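Local coordinates for protein DnaJ homolog dnj-2 (PDB 2QSA) that probably acts as a membrane-bound Hsp40 co-chaperone of the DNAJC25 family, its J domain, the part described here, being expected to stimulate the ATPase of an Hsp70 partner, at residues G13-C17 and Y18-E22; T67-E70 and T71-D75; R91-N94 and Y95-Y99. All coordinates share one frame; numbering follows the deposited sequence.

Contact 1: residues G13-C17 and Y18-E22; sequences GLENC and YDVLE
Hydrogen bonding between N16 and the turn that follows it sets the start of the short helix 17-20. As the N-cap residue, N16 turns its amide back over the first turn: CG lies anti to the backbone N (chi1 176°), which brings OD1 to 2.8 Å from Y18 N. This capping bond is bent and weak. The same N16 OD1 sits in the plane of the Y18 ring, at its edge, 3.4 Å from Y18 CD2. The backbone of N16 does more of the holding, its O accepting from V20 N at 2.9 Å nearly in line with the carbonyl, while L21 N makes a weak bond to C17 O.

The cap also has a stacked component. The amide of N16 and the carboxylate of D19 lie one over the other with planes 26° apart, and a water links the backbone N of N16, from which it accepts, to D19 OD2.

This is the first, single-turn helix of the J-domain fold. It is closed at its far end by a Schellman motif at E22, whose phi is positive and whose N bonds to D19 O at 3.0 Å.

The apolar contact is between E15 CB and V20 CG2, 3.7 Å apart, the two side chains crossing at about a right angle.

Beyond the turn, the carboxylate of E15 forms a salt bridge with R61, the phenol of Y18 bonds to D82, and C17 is tied to C12 by a disulfide.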
loop_
_atom_site.group_PDB
_atom_site.type_symbol
_atom_site.label_atom_id
_atom_site.label_comp_id
_atom_site.label_asym_id
_atom_site.label_seq_id
_atom_site.Cartn_x
_atom_site.Cartn_y
_atom_site.Cartn_z
ATOM N N GLY A 13 -6.115 -1.510 -2.360
ATOM C CA GLY A 13 -7.469 -1.351 -2.886
ATOM C C GLY A 13 -7.464 -0.709 -4.253
ATOM O O GLY A 13 -6.739 -1.190 -5.152
ATOM N N LEU A 14 -8.223 0.394 -4.417
ATOM C CA LEU A 14 -8.265 1.060 -5.727
ATOM C C LEU A 14 -7.180 2.147 -5.931
ATOM O O LEU A 14 -7.179 2.867 -6.945
ATOM C CB LEU A 14 -9.691 1.540 -6.031
ATOM C CG LEU A 14 -10.667 0.347 -6.077
ATOM C CD1 LEU A 14 -12.061 0.919 -6.484
ATOM C CD2 LEU A 14 -10.217 -0.744 -7.061
ATOM N N GLU A 15 -6.194 2.179 -5.019
ATOM C CA GLU A 15 -4.967 2.935 -5.238
ATOM C C GLU A 15 -3.835 1.984 -5.447
ATOM O O GLU A 15 -3.828 0.863 -4.900
ATOM C CB GLU A 15 -4.604 3.794 -4.002
ATOM C CG GLU A 15 -5.546 4.969 -3.841
ATOM C CD GLU A 15 -5.172 5.765 -2.595
ATOM O OE1 GLU A 15 -5.568 5.307 -1.506
ATOM O OE2 GLU A 15 -4.447 6.784 -2.735
ATOM N N ASN A 16 -2.884 2.445 -6.248
ATOM C CA ASN A 16 -1.616 1.705 -6.447
ATOM C C ASN A 16 -0.694 1.996 -5.245
ATOM O O ASN A 16 -0.519 3.161 -4.822
ATOM C CB ASN A 16 -1.014 2.205 -7.773
ATOM C CG ASN A 16 0.353 1.602 -8.069
ATOM O OD1 ASN A 16 1.209 1.487 -7.197
ATOM N ND2 ASN A 16 0.578 1.273 -9.333
ATOM N N CYS A 17 -0.183 0.946 -4.579
ATOM C CA CYS A 17 0.616 1.170 -3.341
ATOM C C CYS A 17 1.882 2.036 -3.577
ATOM O O CYS A 17 2.314 2.774 -2.654
ATOM C CB CYS A 17 1.067 -0.168 -2.712
ATOM S SG CYS A 17 -0.251 -1.238 -2.124
ATOM N N TYR A 18 2.497 1.898 -4.764
ATOM C CA TYR A 18 3.632 2.816 -5.079
ATOM C C TYR A 18 3.138 4.275 -5.048
ATOM O O TYR A 18 3.814 5.145 -4.488
ATOM C CB TYR A 18 4.212 2.522 -6.436
ATOM C CG TYR A 18 4.926 1.220 -6.545
ATOM C CD1 TYR A 18 6.272 1.088 -6.120
ATOM C CD2 TYR A 18 4.287 0.103 -7.080
ATOM C CE1 TYR A 18 6.966 -0.139 -6.281
ATOM C CE2 TYR A 18 4.976 -1.133 -7.262
ATOM C CZ TYR A 18 6.308 -1.239 -6.829
ATOM O OH TYR A 18 6.986 -2.436 -7.004
ATOM N N ASP A 19 1.977 4.541 -5.641
ATOM C CA ASP A 19 1.441 5.922 -5.658
ATOM C C ASP A 19 1.092 6.400 -4.259
ATOM O O ASP A 19 1.282 7.564 -3.948
ATOM C CB ASP A 19 0.186 6.007 -6.517
ATOM C CG ASP A 19 0.463 5.733 -8.001
ATOM O OD1 ASP A 19 1.614 5.793 -8.419
ATOM O OD2 ASP A 19 -0.530 5.534 -8.746
ATOM N N VAL A 20 0.570 5.485 -3.430
ATOM C CA VAL A 20 0.229 5.857 -2.055
ATOM C C VAL A 20 1.416 6.476 -1.295
ATOM O O VAL A 20 1.266 7.458 -0.567
ATOM C CB VAL A 20 -0.330 4.627 -1.244
ATOM C CG1 VAL A 20 -0.475 4.975 0.251
ATOM C CG2 VAL A 20 -1.687 4.189 -1.821
ATOM N N LEU A 21 2.589 5.876 -1.487
ATOM C CA LEU A 21 3.806 6.375 -0.868
ATOM C C LEU A 21 4.606 7.356 -1.725
ATOM O O LEU A 21 5.679 7.801 -1.305
ATOM C CB LEU A 21 4.673 5.182 -0.440
ATOM C CG LEU A 21 4.006 4.272 0.620
ATOM C CD1 LEU A 21 4.966 3.089 0.956
ATOM C CD2 LEU A 21 3.687 5.036 1.907
ATOM N N GLU A 22 4.077 7.711 -2.894
ATOM C CA GLU A 22 4.730 8.635 -3.842
ATOM C C GLU A 22 6.148 8.136 -4.172
ATOM O O GLU A 22 7.106 8.912 -4.233
ATOM C CB GLU A 22 4.692 10.089 -3.295
ATOM C CG GLU A 22 3.252 10.560 -2.917
ATOM C CD GLU A 22 3.164 11.886 -2.084
ATOM O OE1 GLU A 22 4.111 12.264 -1.352
ATOM O OE2 GLU A 22 2.084 12.524 -2.129
HETATM O O HOH W 1 -3.259 5.264 -7.182
#

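Contact 2: residues T67-E70 and T71-D75; sequences TAYE and TLKDD
T67 O is gripped twice by T71, once by the backbone and once by the side chain. T71 N donates to it at 2.9 Å and T71 OG1 at 2.8 Å, the two arriving from opposite faces of the carbonyl plane. The hydroxyl can fold back onto its own helix in this way because OG1 stands beside the backbone N (chi1 -61°); its proton is thus spent within the helix. T67 does the same one turn earlier, its own OG1 bonding to R63 O.

A68 O takes L72 N at 3.1 Å, and the L72 side chain leans over the same carbonyl, with CG 3.4 Å from A68 O. Y69 O in turn receives K73 N at 2.8 Å. Above this bond the Y69 ring and the K73 side chain, in one of its two modelled conformers, run side by side in the same direction, and K73 CB makes a CH-pi contact over one ring face, 4.2 Å from the centroid. E70 O lies 3.7 Å from D74 N, which is buried here with no partner anywhere in the model. D74, also modelled in two conformers, is the N-cap of helix 75-86, its OD2 bonding to A77 N.

Residues 67-73 form the end of the long helix 52-73, one arm of the J-domain hairpin. Y69 stacks on Y37 of helix 30-43, A68 packs against helix 17-20, and L72 meets L33 of helix 30-43, Y18 of helix 17-20 and Y81 of helix 75-86.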
loop_
_atom_site.group_PDB
_atom_site.type_symbol
_atom_site.label_atom_id
_atom_site.label_comp_id
_atom_site.label_asym_id
_atom_site.label_seq_id
_atom_site.Cartn_x
_atom_site.Cartn_y
_atom_site.Cartn_z
ATOM N N THR A 67 -0.428 -0.179 4.943
ATOM C CA THR A 67 -0.612 -1.289 3.992
ATOM C C THR A 67 0.365 -1.165 2.806
ATOM O O THR A 67 0.972 -2.167 2.404
ATOM C CB THR A 67 -2.033 -1.318 3.484
ATOM O OG1 THR A 67 -2.872 -1.690 4.581
ATOM C CG2 THR A 67 -2.205 -2.354 2.410
ATOM N N ALA A 68 0.528 0.066 2.281
ATOM C CA ALA A 68 1.441 0.253 1.133
ATOM C C ALA A 68 2.851 -0.125 1.556
ATOM O O ALA A 68 3.572 -0.762 0.803
ATOM C CB ALA A 68 1.405 1.705 0.639
ATOM N N TYR A 69 3.246 0.274 2.755
ATOM C CA TYR A 69 4.645 -0.007 3.162
ATOM C C TYR A 69 4.834 -1.508 3.383
ATOM O O TYR A 69 5.860 -2.046 2.978
ATOM C CB TYR A 69 4.968 0.768 4.425
ATOM C CG TYR A 69 6.407 0.676 4.861
ATOM C CD1 TYR A 69 7.457 0.963 3.972
ATOM C CD2 TYR A 69 6.740 0.405 6.191
ATOM C CE1 TYR A 69 8.813 0.945 4.363
ATOM C CE2 TYR A 69 8.120 0.394 6.604
ATOM C CZ TYR A 69 9.147 0.661 5.674
ATOM O OH TYR A 69 10.478 0.651 6.068
ATOM N N GLU A 70 3.859 -2.155 4.031
ATOM C CA GLU A 70 3.938 -3.601 4.277
ATOM C C GLU A 70 4.014 -4.392 2.980
ATOM O O GLU A 70 4.746 -5.374 2.895
ATOM C CB GLU A 70 2.770 -4.051 5.146
ATOM C CG GLU A 70 2.855 -3.478 6.559
ATOM C CD GLU A 70 1.549 -3.582 7.359
ATOM O OE1 GLU A 70 0.568 -4.155 6.822
ATOM O OE2 GLU A 70 1.501 -3.092 8.531
ATOM N N THR A 71 3.270 -3.948 1.967
ATOM C CA THR A 71 3.251 -4.623 0.670
ATOM C C THR A 71 4.584 -4.462 -0.048
ATOM O O THR A 71 5.057 -5.420 -0.674
ATOM C CB THR A 71 2.146 -4.007 -0.186
ATOM O OG1 THR A 71 0.884 -4.227 0.503
ATOM C CG2 THR A 71 2.119 -4.605 -1.618
ATOM N N LEU A 72 5.180 -3.270 0.047
ATOM C CA LEU A 72 6.350 -2.991 -0.781
ATOM C C LEU A 72 7.665 -3.320 -0.075
ATOM O O LEU A 72 8.687 -3.511 -0.742
ATOM C CB LEU A 72 6.350 -1.555 -1.280
ATOM C CG LEU A 72 5.148 -1.214 -2.186
ATOM C CD1 LEU A 72 5.155 0.296 -2.502
ATOM C CD2 LEU A 72 5.225 -2.073 -3.446
ATOM N N LYS A 73 7.662 -3.346 1.255
ATOM C CA LYS A 73 8.920 -3.547 2.015
ATOM C C LYS A 73 9.303 -5.020 2.105
ATOM O O LYS A 73 10.504 -5.353 2.244
ATOM C CB LYS A 73 8.809 -2.947 3.427
ATOM C CG LYS A 73 10.076 -3.037 4.285
ATOM C CD LYS A 73 11.192 -2.148 3.773
ATOM C CE LYS A 73 12.289 -1.939 4.836
ATOM N NZ LYS A 73 12.744 -3.229 5.439
ATOM N N ASP A 74 8.274 -5.879 2.097
ATOM C CA ASP A 74 8.482 -7.320 2.146
ATOM C C ASP A 74 8.771 -7.850 0.743
ATOM O O ASP A 74 7.971 -7.696 -0.174
ATOM C CB ASP A 74 7.252 -8.026 2.716
ATOM C CG ASP A 74 7.478 -9.511 2.878
ATOM O OD1 ASP A 74 8.271 -9.869 3.787
ATOM O OD2 ASP A 74 6.890 -10.311 2.105
ATOM N N ASP A 75 9.929 -8.484 0.565
ATOM C CA ASP A 75 10.315 -8.915 -0.807
ATOM C C ASP A 75 9.299 -9.814 -1.531
ATOM O O ASP A 75 9.038 -9.641 -2.727
ATOM C CB ASP A 75 11.661 -9.630 -0.790
ATOM C CG ASP A 75 12.789 -8.728 -0.325
ATOM O OD1 ASP A 75 12.565 -7.530 -0.076
ATOM O OD2 ASP A 75 13.893 -9.268 -0.141
#

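Contact 3: residues R91-N94 and Y95-Y99; sequences RFYN and YYQYY
R91 lays its guanidinium flat on the ring of Y95, one helical turn further on. The arginine chain is extended from CG to NE after leaving with CG anti to the backbone N (chi1 -173°), which carries it along the helix and across the tyrosine. Its planar group ends over one ring face, centres 4.0 Å apart and planes inclined by 27°, a cation-pi stack. CZ is displaced toward the phenol end of the ring, while R91 CG rests over the same face, near the CD1-CE1 edge, 3.6 Å from Y95 CE1. The hydroxyl of Y95 has a weak hydrogen bond to E9.

A second pair of this spacing is made by Y93 and Q97. The glutamine chain bends about its CB-CG bond (chi2 -54°) and curls over the tyrosine ring. Q97 CG contributes a CH-pi contact, 3.8 Å from the Y93 centroid. Q97 NE2 is modelled unusually close to Y93 CE1, at 2.9 Å, so the exact placing of the amide is doubtful. F92 and Y96 add a lighter apolar touch, with F92 CE2 4.1 Å from Y96 CB.

Beneath these side chains the backbone of helix 91-101 is regular: Y95 N, Y96 N, Q97 N and Y98 N donate to R91 O, F92 O, Y93 O and N94 O respectively. This last helix of the modelled chain lies against helix 75-86, through Y93 on Y83 and N94 on Y83 and Y84, and against the N-terminal loop, through Y95 and Y98 on L10. N94 ND2 bonds to H87 O, just past helix 75-86, and Y98 meets Y11 edge-to-face.

The side-chain links along this largely exposed helix are thus dispersive and electrostatic rather than hydrogen-bonded: the tyrosine faces accept a cation and a CH group, and the positive charge of R91 is probably steadied in part by the pi electrons of Y95.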
loop_
_atom_site.group_PDB
_atom_site.type_symbol
_atom_site.label_atom_id
_atom_site.label_comp_id
_atom_site.label_asym_id
_atom_site.label_seq_id
_atom_site.Cartn_x
_atom_site.Cartn_y
_atom_site.Cartn_z
ATOM N N ARG A 91 -6.952 -13.541 -11.947
ATOM C CA ARG A 91 -7.648 -13.228 -10.684
ATOM C C ARG A 91 -7.396 -14.251 -9.590
ATOM O O ARG A 91 -7.020 -13.892 -8.454
ATOM C CB ARG A 91 -9.154 -13.130 -10.904
ATOM C CG ARG A 91 -9.894 -12.645 -9.647
ATOM C CD ARG A 91 -11.433 -12.779 -9.784
ATOM N NE ARG A 91 -12.182 -12.081 -8.727
ATOM C CZ ARG A 91 -12.633 -12.637 -7.593
ATOM N NH1 ARG A 91 -12.407 -13.920 -7.312
ATOM N NH2 ARG A 91 -13.327 -11.894 -6.733
ATOM N N PHE A 92 -7.641 -15.526 -9.898
ATOM C CA PHE A 92 -7.516 -16.521 -8.844
ATOM C C PHE A 92 -6.074 -16.574 -8.311
ATOM O O PHE A 92 -5.854 -16.565 -7.104
ATOM C CB PHE A 92 -8.010 -17.896 -9.306
ATOM C CG PHE A 92 -8.198 -18.832 -8.159
ATOM C CD1 PHE A 92 -9.490 -19.144 -7.702
ATOM C CD2 PHE A 92 -7.083 -19.382 -7.509
ATOM C CE1 PHE A 92 -9.657 -20.026 -6.619
ATOM C CE2 PHE A 92 -7.252 -20.264 -6.402
ATOM C CZ PHE A 92 -8.563 -20.548 -5.969
ATOM N N TYR A 93 -5.102 -16.596 -9.214
ATOM C CA TYR A 93 -3.711 -16.646 -8.804
ATOM C C TYR A 93 -3.385 -15.425 -7.887
ATOM O O TYR A 93 -2.780 -15.562 -6.829
ATOM C CB TYR A 93 -2.847 -16.626 -10.074
ATOM C CG TYR A 93 -1.364 -16.662 -9.758
ATOM C CD1 TYR A 93 -0.738 -17.847 -9.374
ATOM C CD2 TYR A 93 -0.613 -15.479 -9.777
ATOM C CE1 TYR A 93 0.636 -17.845 -9.064
ATOM C CE2 TYR A 93 0.741 -15.471 -9.447
ATOM C CZ TYR A 93 1.354 -16.632 -9.099
ATOM O OH TYR A 93 2.700 -16.542 -8.759
ATOM N N ASN A 94 -3.785 -14.237 -8.295
ATOM C CA ASN A 94 -3.458 -13.032 -7.504
ATOM C C ASN A 94 -4.121 -13.035 -6.137
ATOM O O ASN A 94 -3.489 -12.724 -5.104
ATOM C CB ASN A 94 -3.867 -11.777 -8.272
ATOM C CG ASN A 94 -3.003 -11.555 -9.512
ATOM O OD1 ASN A 94 -1.828 -11.908 -9.508
ATOM N ND2 ASN A 94 -3.580 -10.924 -10.547
ATOM N N TYR A 95 -5.385 -13.441 -6.100
ATOM C CA TYR A 95 -6.048 -13.580 -4.809
ATOM C C TYR A 95 -5.376 -14.635 -3.938
ATOM O O TYR A 95 -5.168 -14.410 -2.740
ATOM C CB TYR A 95 -7.517 -13.957 -5.006
ATOM C CG TYR A 95 -8.461 -12.790 -5.261
ATOM C CD1 TYR A 95 -8.313 -11.968 -6.376
ATOM C CD2 TYR A 95 -9.537 -12.556 -4.405
ATOM C CE1 TYR A 95 -9.211 -10.900 -6.615
ATOM C CE2 TYR A 95 -10.442 -11.496 -4.644
ATOM C CZ TYR A 95 -10.267 -10.693 -5.765
ATOM O OH TYR A 95 -11.138 -9.636 -6.023
ATOM N N TYR A 96 -5.084 -15.802 -4.525
ATOM C CA TYR A 96 -4.420 -16.886 -3.807
ATOM C C TYR A 96 -3.069 -16.410 -3.208
ATOM O O TYR A 96 -2.776 -16.636 -2.012
ATOM C CB TYR A 96 -4.183 -18.056 -4.784
ATOM C CG TYR A 96 -3.412 -19.194 -4.166
ATOM C CD1 TYR A 96 -4.033 -20.086 -3.301
ATOM C CD2 TYR A 96 -2.060 -19.337 -4.405
ATOM C CE1 TYR A 96 -3.341 -21.115 -2.703
ATOM C CE2 TYR A 96 -1.330 -20.363 -3.778
ATOM C CZ TYR A 96 -1.991 -21.240 -2.933
ATOM O OH TYR A 96 -1.302 -22.261 -2.310
ATOM N N GLN A 97 -2.245 -15.747 -4.023
ATOM C CA GLN A 97 -0.926 -15.313 -3.527
ATOM C C GLN A 97 -1.076 -14.300 -2.390
ATOM O O GLN A 97 -0.316 -14.346 -1.433
ATOM C CB GLN A 97 -0.061 -14.702 -4.621
ATOM C CG GLN A 97 0.277 -15.662 -5.818
ATOM C CD GLN A 97 0.914 -16.978 -5.403
ATOM O OE1 GLN A 97 1.674 -17.057 -4.434
ATOM N NE2 GLN A 97 0.609 -18.030 -6.164
ATOM N N TYR A 98 -2.049 -13.398 -2.519
ATOM C CA TYR A 98 -2.306 -12.396 -1.467
ATOM C C TYR A 98 -2.690 -13.097 -0.154
ATOM O O TYR A 98 -2.073 -12.891 0.913
ATOM C CB TYR A 98 -3.415 -11.451 -1.911
ATOM C CG TYR A 98 -3.825 -10.430 -0.860
ATOM C CD1 TYR A 98 -3.029 -9.313 -0.603
ATOM C CD2 TYR A 98 -5.008 -10.567 -0.151
ATOM C CE1 TYR A 98 -3.391 -8.368 0.291
ATOM C CE2 TYR A 98 -5.378 -9.618 0.811
ATOM C CZ TYR A 98 -4.561 -8.520 1.008
ATOM O OH TYR A 98 -4.906 -7.583 1.948
ATOM N N TYR A 99 -3.713 -13.944 -0.227
ATOM C CA TYR A 99 -4.166 -14.627 0.987
ATOM C C TYR A 99 -3.188 -15.666 1.551
ATOM O O TYR A 99 -3.050 -15.772 2.792
ATOM C CB TYR A 99 -5.603 -15.148 0.808
ATOM C CG TYR A 99 -6.626 -14.037 0.746
ATOM C CD1 TYR A 99 -6.901 -13.232 1.870
ATOM C CD2 TYR A 99 -7.313 -13.759 -0.423
ATOM C CE1 TYR A 99 -7.857 -12.174 1.813
ATOM C CE2 TYR A 99 -8.261 -12.718 -0.493
ATOM C CZ TYR A 99 -8.535 -11.937 0.634
ATOM O OH TYR A 99 -9.479 -10.929 0.533
#

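How the contacts relate
Contacts 1 and 2 meet directly, with centres 11 Å apart: the short helix 17-20 lies on the end of helix 52-73. C17 O is 3.6 Å from A68 CB, L21 CG is 3.7 Å from the same methyl, and Y18 CZ is 3.6 Å from L72 CD2, so A68 and L72 join the two local turns into one core. Contact 3 stands apart on the last helix, its centre about 19 Å from that of contact 1 and about 16 Å from that of contact 2, with nearest atoms about 8 and 6 Å away. Helix 75-86 mediates between them: Y81 packs on Y18 and L72, while Y83 meets Y93.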